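Local coordinates for metallo-carboxypeptidase (Pseudomonas aeruginosa, PDB 4A39), which probably acts as a zinc-dependent carboxypeptidase of the M14 family, removing residues from the C-terminal ends of peptide or protein substrates, at residues T151-G155 with T232-G236; A283-E287 with E300-R304; T293-E297 with Y340-A344. All coordinates share one frame; numbering follows the deposited sequence.

Contact 1 (T151-G155 with T232-G236); sequences TSVQG and TNAAG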
ATOM      1  N   THR A 151      -8.491   7.007 -16.105  1.00  8.36           N
ATOM      2  CA  THR A 151      -7.724   6.211 -17.053  1.00  8.58           C
ATOM      3  C   THR A 151      -6.229   6.446 -16.881  1.00  7.81           C
ATOM      4  O   THR A 151      -5.753   7.580 -16.939  1.00  8.43           O
ATOM      5  CB  THR A 151      -8.135   6.552 -18.496  1.00 10.46           C
ATOM      6  OG1 THR A 151      -9.543   6.327 -18.650  1.00 12.69           O
ATOM      7  CG2 THR A 151      -7.380   5.689 -19.490  1.00 10.31           C
ATOM      8  N   SER A 152      -5.494   5.361 -16.661  1.00  7.14           N
ATOM      9  CA  SER A 152      -4.051   5.443 -16.472  1.00  8.40           C
ATOM     10  C   SER A 152      -3.344   5.756 -17.786  1.00  9.09           C
ATOM     11  O   SER A 152      -3.948   5.722 -18.857  1.00  9.06           O
ATOM     12  CB  SER A 152      -3.519   4.120 -15.925  1.00  7.78           C
ATOM     13  OG  SER A 152      -3.582   3.115 -16.924  1.00  6.58           O
ATOM     14  N   VAL A 153      -2.055   6.058 -17.698  1.00  8.60           N
ATOM     15  CA  VAL A 153      -1.272   6.365 -18.884  1.00  7.66           C
ATOM     16  C   VAL A 153      -1.416   5.283 -19.953  1.00  8.30           C
ATOM     17  O   VAL A 153      -1.551   5.587 -21.146  1.00  8.63           O
ATOM     18  CB  VAL A 153       0.219   6.526 -18.523  1.00  8.02           C
ATOM     19  CG1 VAL A 153       1.055   6.636 -19.789  1.00  8.50           C
ATOM     20  CG2 VAL A 153       0.406   7.758 -17.652  1.00  7.83           C
ATOM     21  N   GLN A 154      -1.410   4.022 -19.527  1.00  7.69           N
ATOM     22  CA  GLN A 154      -1.515   2.912 -20.466  1.00  8.16           C
ATOM     23  C   GLN A 154      -2.926   2.363 -20.684  1.00  8.51           C
ATOM     24  O   GLN A 154      -3.094   1.268 -21.218  1.00  8.83           O
ATOM     25  CB  GLN A 154      -0.571   1.785 -20.046  1.00  9.31           C
ATOM     26  CG  GLN A 154       0.882   2.236 -19.925  1.00  9.79           C
ATOM     27  CD  GLN A 154       1.830   1.075 -19.735  1.00 11.45           C
ATOM     28  OE1 GLN A 154       1.558   0.168 -18.956  1.00 11.02           O
ATOM     29  NE2 GLN A 154       2.957   1.100 -20.447  1.00 10.46           N
ATOM     30  N   GLY A 155      -3.937   3.114 -20.261  1.00  8.37           N
ATOM     31  CA  GLY A 155      -5.310   2.687 -20.482  1.00  8.70           C
ATOM     32  C   GLY A 155      -5.935   1.674 -19.541  1.00  7.96           C
ATOM     33  O   GLY A 155      -6.747   0.855 -19.969  1.00  8.23           O
ATOM     34  N   THR A 232       7.236   4.586  -9.497  1.00  5.03           N
ATOM     35  CA  THR A 232       6.575   5.432 -10.484  1.00  4.68           C
ATOM     36  C   THR A 232       5.496   4.826 -11.371  1.00  4.81           C
ATOM     37  O   THR A 232       5.358   3.608 -11.459  1.00  5.16           O
ATOM     38  CB  THR A 232       7.638   6.073 -11.399  1.00  5.41           C
ATOM     39  OG1 THR A 232       8.407   5.045 -12.042  1.00  6.01           O
ATOM     40  CG2 THR A 232       8.576   6.955 -10.581  1.00  5.08           C
ATOM     41  N   ASN A 233       4.720   5.698 -12.015  1.00  6.39           N
ATOM     42  CA  ASN A 233       3.687   5.236 -12.930  1.00  6.07           C
ATOM     43  C   ASN A 233       4.391   4.979 -14.260  1.00  7.02           C
ATOM     44  O   ASN A 233       5.619   5.089 -14.335  1.00  6.78           O
ATOM     45  CB  ASN A 233       2.533   6.260 -13.059  1.00  6.38           C
ATOM     46  CG  ASN A 233       2.890   7.505 -13.875  1.00  6.96           C
ATOM     47  OD1 ASN A 233       4.045   7.764 -14.195  1.00  5.28           O
ATOM     48  ND2 ASN A 233       1.866   8.298 -14.195  1.00  5.72           N
ATOM     49  N   ALA A 234       3.635   4.627 -15.292  1.00  8.57           N
ATOM     50  CA  ALA A 234       4.228   4.307 -16.589  1.00  7.46           C
ATOM     51  C   ALA A 234       5.096   5.400 -17.194  1.00  8.45           C
ATOM     52  O   ALA A 234       6.098   5.096 -17.840  1.00  9.22           O
ATOM     53  CB  ALA A 234       3.134   3.902 -17.583  1.00  7.47           C
ATOM     54  N   ALA A 235       4.724   6.660 -16.987  1.00  7.02           N
ATOM     55  CA  ALA A 235       5.484   7.779 -17.543  1.00  6.63           C
ATOM     56  C   ALA A 235       6.724   8.130 -16.723  1.00  7.82           C
ATOM     57  O   ALA A 235       7.472   9.042 -17.080  1.00  9.14           O
ATOM     58  CB  ALA A 235       4.581   9.013 -17.680  1.00  5.92           C
ATOM     59  N   GLY A 236       6.944   7.407 -15.629  1.00  7.43           N
ATOM     60  CA  GLY A 236       8.102   7.668 -14.791  1.00  8.13           C
ATOM     61  C   GLY A 236       7.906   8.737 -13.730  1.00  7.43           C
ATOM     62  O   GLY A 236       8.878   9.239 -13.164  1.00  9.21           O
TER

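Contact 2 (A283-E287 with E300-R304); sequences AAGCE and EQRFR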
ATOM      1  N   ALA A 283       1.314   6.527  11.246  1.00  6.09           N
ATOM      2  CA  ALA A 283       0.662   7.510  10.388  1.00  7.69           C
ATOM      3  C   ALA A 283       1.435   8.829  10.419  1.00  8.24           C
ATOM      4  O   ALA A 283       1.928   9.242  11.470  1.00 11.17           O
ATOM      5  CB  ALA A 283      -0.772   7.741  10.849  1.00  6.00           C
ATOM      6  N   ALA A 284       1.557   9.468   9.260  1.00  7.07           N
ATOM      7  CA  ALA A 284       2.241  10.755   9.151  1.00  6.37           C
ATOM      8  C   ALA A 284       1.170  11.817   8.902  1.00  8.04           C
ATOM      9  O   ALA A 284       0.387  11.694   7.958  1.00  9.37           O
ATOM     10  CB  ALA A 284       3.237  10.730   7.997  1.00  7.11           C
ATOM     11  N   GLY A 285       1.144  12.850   9.744  1.00  7.39           N
ATOM     12  CA  GLY A 285       0.144  13.901   9.622  1.00  7.88           C
ATOM     13  C   GLY A 285       0.518  15.146   8.834  1.00  6.59           C
ATOM     14  O   GLY A 285       1.490  15.146   8.081  1.00  7.57           O
ATOM     15  N   CYS A 286      -0.252  16.215   9.028  1.00  6.35           N
ATOM     16  CA  CYS A 286      -0.043  17.480   8.315  1.00  6.15           C
ATOM     17  C   CYS A 286       0.501  18.619   9.173  1.00  7.37           C
ATOM     18  O   CYS A 286       0.262  19.786   8.856  1.00  7.79           O
ATOM     19  CB  CYS A 286      -1.364  17.963   7.700  1.00  6.77           C
ATOM     20  SG  CYS A 286      -2.134  16.865   6.498  1.00  8.75           S
ATOM     21  N   GLU A 287       1.234  18.304  10.237  1.00  6.72           N
ATOM     22  CA  GLU A 287       1.737  19.358  11.114  1.00  7.34           C
ATOM     23  C   GLU A 287       2.630  20.404  10.451  1.00  7.38           C
ATOM     24  O   GLU A 287       2.841  21.481  11.013  1.00  7.80           O
ATOM     25  CB  GLU A 287       2.444  18.753  12.338  1.00  6.30           C
ATOM     26  CG  GLU A 287       3.801  18.098  12.101  1.00  8.22           C
ATOM     27  CD  GLU A 287       3.723  16.772  11.369  1.00  8.00           C
ATOM     28  OE1 GLU A 287       2.686  16.077  11.464  1.00 10.41           O
ATOM     29  OE2 GLU A 287       4.718  16.416  10.711  1.00  6.79           O
ATOM     30  N   GLU A 300      -5.837  14.825  14.807  1.00  6.57           N
ATOM     31  CA  GLU A 300      -4.786  13.857  14.515  1.00  7.48           C
ATOM     32  C   GLU A 300      -4.494  13.063  15.786  1.00  8.05           C
ATOM     33  O   GLU A 300      -4.326  11.848  15.737  1.00  8.98           O
ATOM     34  CB  GLU A 300      -3.518  14.559  14.007  1.00  8.14           C
ATOM     35  CG  GLU A 300      -3.724  15.311  12.697  1.00  9.74           C
ATOM     36  CD  GLU A 300      -2.431  15.834  12.092  1.00  8.61           C
ATOM     37  OE1 GLU A 300      -1.448  15.999  12.841  1.00 10.20           O
ATOM     38  OE2 GLU A 300      -2.401  16.093  10.865  1.00  8.84           O
ATOM     39  N   GLN A 301      -4.465  13.753  16.924  1.00  9.30           N
ATOM     40  CA  GLN A 301      -4.206  13.111  18.213  1.00 10.84           C
ATOM     41  C   GLN A 301      -5.324  12.106  18.492  1.00 10.86           C
ATOM     42  O   GLN A 301      -5.065  10.962  18.879  1.00  9.70           O
ATOM     43  CB  GLN A 301      -4.163  14.171  19.323  1.00 12.14           C
ATOM     44  CG  GLN A 301      -3.292  13.839  20.528  1.00 16.41           C
ATOM     45  CD  GLN A 301      -3.757  12.627  21.297  1.00 19.43           C
ATOM     46  OE1 GLN A 301      -4.908  12.552  21.726  1.00 24.18           O
ATOM     47  NE2 GLN A 301      -2.856  11.670  21.493  1.00 21.07           N
ATOM     48  N   ARG A 302      -6.567  12.537  18.287  1.00  9.06           N
ATOM     49  CA  ARG A 302      -7.734  11.682  18.502  1.00  8.61           C
ATOM     50  C   ARG A 302      -7.680  10.403  17.660  1.00  8.75           C
ATOM     51  O   ARG A 302      -7.915   9.302  18.165  1.00  7.85           O
ATOM     52  CB  ARG A 302      -9.012  12.455  18.166  1.00  9.89           C
ATOM     53  CG  ARG A 302      -9.367  13.549  19.161  1.00 11.41           C
ATOM     54  CD  ARG A 302      -9.999  12.964  20.410  1.00 12.62           C
ATOM     55  NE  ARG A 302     -11.260  12.290  20.115  1.00 13.01           N
ATOM     56  CZ  ARG A 302     -11.549  11.047  20.491  1.00 13.70           C
ATOM     57  NH1 ARG A 302     -10.663  10.335  21.183  1.00 15.72           N
ATOM     58  NH2 ARG A 302     -12.722  10.513  20.180  1.00 15.33           N
ATOM     59  N   PHE A 303      -7.373  10.559  16.376  1.00  7.63           N
ATOM     60  CA  PHE A 303      -7.293   9.436  15.447  1.00  7.66           C
ATOM     61  C   PHE A 303      -6.228   8.420  15.860  1.00  7.71           C
ATOM     62  O   PHE A 303      -6.487   7.213  15.898  1.00  7.90           O
ATOM     63  CB  PHE A 303      -6.983   9.949  14.035  1.00  8.69           C
ATOM     64  CG  PHE A 303      -6.954   8.872  12.986  1.00  7.61           C
ATOM     65  CD1 PHE A 303      -5.788   8.145  12.750  1.00  8.61           C
ATOM     66  CD2 PHE A 303      -8.088   8.580  12.236  1.00  9.00           C
ATOM     67  CE1 PHE A 303      -5.750   7.144  11.786  1.00  8.10           C
ATOM     68  CE2 PHE A 303      -8.061   7.581  11.266  1.00  9.59           C
ATOM     69  CZ  PHE A 303      -6.886   6.860  11.041  1.00  8.59           C
ATOM     70  N   ARG A 304      -5.028   8.909  16.157  1.00  8.62           N
ATOM     71  CA  ARG A 304      -3.934   8.029  16.549  1.00  9.00           C
ATOM     72  C   ARG A 304      -4.228   7.263  17.837  1.00  9.18           C
ATOM     73  O   ARG A 304      -3.946   6.071  17.937  1.00  8.60           O
ATOM     74  CB  ARG A 304      -2.639   8.831  16.723  1.00  7.02           C
ATOM     75  CG  ARG A 304      -1.960   9.231  15.421  1.00  9.95           C
ATOM     76  CD  ARG A 304      -0.658   9.970  15.698  1.00 12.15           C
ATOM     77  NE  ARG A 304       0.105  10.245  14.484  1.00 11.95           N
ATOM     78  CZ  ARG A 304       0.465  11.462  14.090  1.00 12.87           C
ATOM     79  NH1 ARG A 304       0.125  12.525  14.810  1.00 10.48           N
ATOM     80  NH2 ARG A 304       1.163  11.618  12.972  1.00 14.08           N
TER
HETATM   81  O   HOH W   1       1.477   7.262  14.181  1.00  8.28           O
HETATM   82  O   HOH W   2       3.201  13.358  11.614  1.00 11.12           O

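Contact 3 (T293-E297 with Y340-A344); sequences TPRLE and YDCLA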
ATOM      1  N   THR A 293      -3.984  23.745  11.823  1.00  7.16           N
ATOM      2  CA  THR A 293      -4.716  24.457  12.872  1.00  7.20           C
ATOM      3  C   THR A 293      -4.809  23.628  14.148  1.00  7.52           C
ATOM      4  O   THR A 293      -4.592  22.418  14.130  1.00  7.03           O
ATOM      5  CB  THR A 293      -6.161  24.738  12.443  1.00  7.24           C
ATOM      6  OG1 THR A 293      -6.858  23.490  12.318  1.00  6.68           O
ATOM      7  CG2 THR A 293      -6.200  25.474  11.108  1.00  6.81           C
ATOM      8  N   PRO A 294      -5.141  24.273  15.279  1.00  7.56           N
ATOM      9  CA  PRO A 294      -5.258  23.522  16.533  1.00  7.37           C
ATOM     10  C   PRO A 294      -6.347  22.453  16.395  1.00  7.65           C
ATOM     11  O   PRO A 294      -6.265  21.382  16.998  1.00  7.55           O
ATOM     12  CB  PRO A 294      -5.624  24.603  17.544  1.00  9.01           C
ATOM     13  CG  PRO A 294      -4.909  25.811  17.009  1.00  8.59           C
ATOM     14  CD  PRO A 294      -5.207  25.724  15.527  1.00  8.10           C
ATOM     15  N   ARG A 295      -7.367  22.751  15.595  1.00  6.32           N
ATOM     16  CA  ARG A 295      -8.457  21.807  15.368  1.00  7.46           C
ATOM     17  C   ARG A 295      -7.919  20.521  14.758  1.00  7.68           C
ATOM     18  O   ARG A 295      -8.249  19.419  15.204  1.00  8.34           O
ATOM     19  CB  ARG A 295      -9.505  22.415  14.426  1.00  6.24           C
ATOM     20  CG  ARG A 295     -10.413  21.381  13.770  1.00  8.48           C
ATOM     21  CD  ARG A 295     -11.447  22.017  12.845  1.00  5.86           C
ATOM     22  NE  ARG A 295     -12.067  21.010  11.986  1.00  9.28           N
ATOM     23  CZ  ARG A 295     -11.622  20.681  10.776  1.00  7.61           C
ATOM     24  NH1 ARG A 295     -10.558  21.292  10.269  1.00  9.04           N
ATOM     25  NH2 ARG A 295     -12.226  19.724  10.085  1.00  8.92           N
ATOM     26  N   LEU A 296      -7.092  20.671  13.730  1.00  7.99           N
ATOM     27  CA  LEU A 296      -6.509  19.521  13.054  1.00  7.86           C
ATOM     28  C   LEU A 296      -5.482  18.810  13.934  1.00  8.02           C
ATOM     29  O   LEU A 296      -5.357  17.586  13.882  1.00  8.24           O
ATOM     30  CB  LEU A 296      -5.883  19.960  11.727  1.00  6.91           C
ATOM     31  CG  LEU A 296      -6.910  20.386  10.669  1.00  8.09           C
ATOM     32  CD1 LEU A 296      -6.203  20.915   9.438  1.00  8.45           C
ATOM     33  CD2 LEU A 296      -7.792  19.194  10.308  1.00  9.29           C
ATOM     34  N   GLU A 297      -4.761  19.576  14.748  1.00  7.28           N
ATOM     35  CA  GLU A 297      -3.760  19.002  15.643  1.00  8.60           C
ATOM     36  C   GLU A 297      -4.441  18.035  16.608  1.00  8.50           C
ATOM     37  O   GLU A 297      -3.944  16.931  16.863  1.00  8.47           O
ATOM     38  CB  GLU A 297      -3.054  20.112  16.427  1.00  6.40           C
ATOM     39  CG  GLU A 297      -1.789  19.664  17.144  1.00 10.72           C
ATOM     40  CD  GLU A 297      -1.024  20.826  17.745  1.00 12.34           C
ATOM     41  OE1 GLU A 297      -1.428  21.318  18.819  1.00 18.05           O
ATOM     42  OE2 GLU A 297      -0.023  21.256  17.136  1.00 15.91           O
ATOM     43  N   TYR A 340      -8.612  21.172   1.526  1.00  4.60           N
ATOM     44  CA  TYR A 340      -9.952  20.937   2.048  1.00  4.19           C
ATOM     45  C   TYR A 340     -10.110  21.123   3.555  1.00  5.07           C
ATOM     46  O   TYR A 340     -11.210  20.948   4.089  1.00  4.84           O
ATOM     47  CB  TYR A 340     -10.413  19.540   1.617  1.00  6.13           C
ATOM     48  CG  TYR A 340     -10.535  19.438   0.114  1.00  5.30           C
ATOM     49  CD1 TYR A 340     -11.649  19.953  -0.547  1.00  7.38           C
ATOM     50  CD2 TYR A 340      -9.495  18.918  -0.655  1.00  5.57           C
ATOM     51  CE1 TYR A 340     -11.723  19.961  -1.937  1.00  7.70           C
ATOM     52  CE2 TYR A 340      -9.558  18.921  -2.051  1.00  7.73           C
ATOM     53  CZ  TYR A 340     -10.672  19.445  -2.681  1.00  9.40           C
ATOM     54  OH  TYR A 340     -10.736  19.472  -4.056  1.00 10.09           O
ATOM     55  N   ASP A 341      -9.022  21.502   4.224  1.00  5.20           N
ATOM     56  CA  ASP A 341      -9.028  21.729   5.671  1.00  4.88           C
ATOM     57  C   ASP A 341      -9.630  20.525   6.395  1.00  5.80           C
ATOM     58  O   ASP A 341     -10.513  20.669   7.244  1.00  5.55           O
ATOM     59  CB  ASP A 341      -9.838  22.989   5.996  1.00  5.63           C
ATOM     60  CG  ASP A 341      -9.746  23.388   7.460  1.00  6.54           C
ATOM     61  OD1 ASP A 341      -8.724  23.069   8.107  1.00  6.18           O
ATOM     62  OD2 ASP A 341     -10.698  24.033   7.956  1.00  6.74           O
ATOM     63  N   CYS A 342      -9.135  19.334   6.069  1.00  4.61           N
ATOM     64  CA  CYS A 342      -9.657  18.116   6.675  1.00  4.28           C
ATOM     65  C   CYS A 342      -8.569  17.293   7.332  1.00  4.91           C
ATOM     66  O   CYS A 342      -7.383  17.477   7.062  1.00  4.51           O
ATOM     67  CB  CYS A 342     -10.329  17.245   5.608  1.00  4.31           C
ATOM     68  SG  CYS A 342      -9.181  16.621   4.337  1.00  6.67           S
ATOM     69  N   LEU A 343      -8.989  16.379   8.199  1.00  4.38           N
ATOM     70  CA  LEU A 343      -8.056  15.478   8.857  1.00  4.62           C
ATOM     71  C   LEU A 343      -7.465  14.653   7.719  1.00  5.31           C
ATOM     72  O   LEU A 343      -8.202  14.134   6.873  1.00  4.93           O
ATOM     73  CB  LEU A 343      -8.804  14.571   9.838  1.00  5.82           C
ATOM     74  CG  LEU A 343      -7.987  13.461  10.509  1.00  5.70           C
ATOM     75  CD1 LEU A 343      -6.834  14.073  11.295  1.00  7.50           C
ATOM     76  CD2 LEU A 343      -8.887  12.653  11.433  1.00  6.05           C
ATOM     77  N   ALA A 344      -6.141  14.546   7.686  1.00  5.32           N
ATOM     78  CA  ALA A 344      -5.469  13.805   6.625  1.00  6.61           C
ATOM     79  C   ALA A 344      -4.213  13.119   7.130  1.00  6.04           C
ATOM     80  O   ALA A 344      -3.418  13.717   7.853  1.00  6.95           O
ATOM     81  CB  ALA A 344      -5.107  14.747   5.481  1.00  4.96           C
TER
HETATM   82  O   HOH W   3      -9.075  23.730  10.783  1.00  6.57           O

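Contact 1 (T151-G155 with T232-G236)
Val153 and Ala234 face each other at the leading corners of two type I beta turns, Ser152 to Gly155 and Asn233 to Gly236, with 6.3 Å between Val153 CA and Ala234 CA. Each turn is closed by its own backbone bond, Gly155 N to Ser152 O and Gly236 N to Asn233 O, and each ends on a glycine at positive phi (81° and 87°). The first turn belongs to the hairpin connection between the antiparallel strands 144-151 and 157-163, at one margin of the mixed sheet of the carboxypeptidase domain; the second lies in the long loop between helices 222-226 and 252-264. The join is small, mainly apolar and lies at the surface, burying 161 Å².

Ala234 points its methyl into the angle between two side chains. From Val153 it meets CB and CG1, the Val153 CB to Ala234 CB distance being 4.0 Å. It also meets Gln154 CG, 3.7 Å from Ala234 CB, and the amide carbon beyond it, while the amide oxygen of Gln154 turns to Arg156. CG1 of Val153 stands anti to the backbone N (chi1 171°), which places CG2 beside that nitrogen and turns it to the Asn233 side, where Ala235 CB is 4.4 Å from Val153 CG2.

Asp223, in helix 222-226, receives Ser152 OG and Gln154 N on its two carboxylate oxygens and so ties the first turn to the helix preceding the second turn's loop; Val153 and Ala234 also touch Asp223. The Asn233 amide is fixed from elsewhere: ND2 gives to Arg250 O and Glu253 OE1, and OD1 accepts from Gln237 N and, weakly, from Ala235 N. Val153 and Asn233 cross at about a right angle, with Val153 CG2 3.8 Å from Asn233 ND2.

Contact 2 (A283-E287 with E300-R304)
Glu300 and Arg304, one helical turn apart, reach for the backbone of 283-287 with closely similar first torsions: in both, CG lies anti to the carbonyl carbon (chi1 -62° and -76°), and both chains run out extended. Glu300 delivers a carboxylate to the peptide between Gly285 and Cys286, and Arg304 delivers its guanidinium to the end of the strand.

Cys286 N donates to Glu300 OE2 over 2.8 Å in an almost straight bond, meeting the oxygen on its syn side and 18° out of the carboxylate plane. OE1 is bound to Tyr292 OH, so both carboxylate oxygens are held. Gly285 CA packs 3.6 Å from Glu300 OE2.

Helix 294-308 here lies against the edge of the mixed sheet of the M14 alpha/beta fold, where 282-284 is the outermost strand, antiparallel to 343-350. Ala284 pairs with Thr346 of the ligand pocket by backbone hydrogen bonds, and its side chain lies about 4 Å from the bound (2-guanidinoethylmercapto)succinic acid. Arg304 NH2 bonds to Ala283 O at 2.9 Å, nearly linear at the hydrogen. The oxygen lies in the guanidinium plane, but the nitrogen stands well above the carbonyl plane of Ala283.

Two waters extend the grip. One accepts from Ala283 N and, at 3.3 Å, from Arg304 NE. The other accepts from Gly285 N and weakly from Arg304 NH2, and donates to Glu287 OE1 over 2.8 Å. Glu287 OE1 sits 4.4 Å from Glu300 OE1, and the Arg304 guanidinium, its NH2 4.9 Å from Glu287 OE1, may offset part of this like-charge repulsion; Glu287 OE2 is taken by Ser322 N.

Contact 3 (T293-E297 with Y340-A344)
Asp341 meets Arg295 with both its backbone carbonyl and its carboxylate, just where the chain leaves helix 332-340. Its positive phi (51°) breaks the helical path, and its CG, anti to the backbone N (chi1 -173°), brings the carboxylate close to the start of helix 294-308. Arg295 NH1 donates to Asp341 O at 3.1 Å, the oxygen lying close to the guanidinium plane while the nitrogen stands above the carbonyl plane; NH2 adds a weak, longer bond to the same oxygen. NH1 also makes a salt bridge to Asp341 OD1 at 3.3 Å, with the guanidinium and carboxylate planes 64° apart, so the two groups do not pair in a flat, two-pronged fashion. The chain end completes the surroundings: Leu387 O accepts from Arg295 NH2, and Arg388 NH1 makes a weak bond to Asp341 O.

One water lies in the guanidinium plane, accepting from Arg295 NH1 and donating to Asp341 OD1 over 2.8 Å. It is also hydrogen-bonded to Thr293 OG1. Thr293 is the N-cap of helix 294-308, and its OG1 accepts from Leu296 N at 3.2 Å, so the water couples the cap to the carboxylate. Two parts of the alpha/beta carboxypeptidase fold meet here: the start of this helix and the turn that leads from helix 332-340 into the sheet strand 343-350.

Cys342 turns its side chain away and offers its backbone. Leu296 CD2 rests against it, 3.6 Å from Cys342 C, while Leu296 CD1 touches Asp341 OD1 at the same separation. Leu343 comes next; its N is 3.7 Å from Leu296 CD2, and its own side chain packs on Leu299 farther along the helix.

Overall arrangement
Contacts 2 and 3 form one continuous region, their centres 9 Å apart: both use helix 294-308, and their other segments include parts of the neighbouring strands 282-284 and 343-350. They touch directly, Glu300 CG lying 3.6 Å from Leu343 CD1. Contact 1 stands apart, its centre 31 Å from that of contact 2 and 32 Å from that of contact 3. Of the three, only contact 2 comes close to the bound inhibitor-like ligand, through Ala284, whose side chain is about 10 Å from the zinc ion. In contact 1 the Asn233 side chain is about 9 Å from that of the zinc ligand His180 and about 13 Å from both zinc and ligand. Contact 3 lies away from these sites.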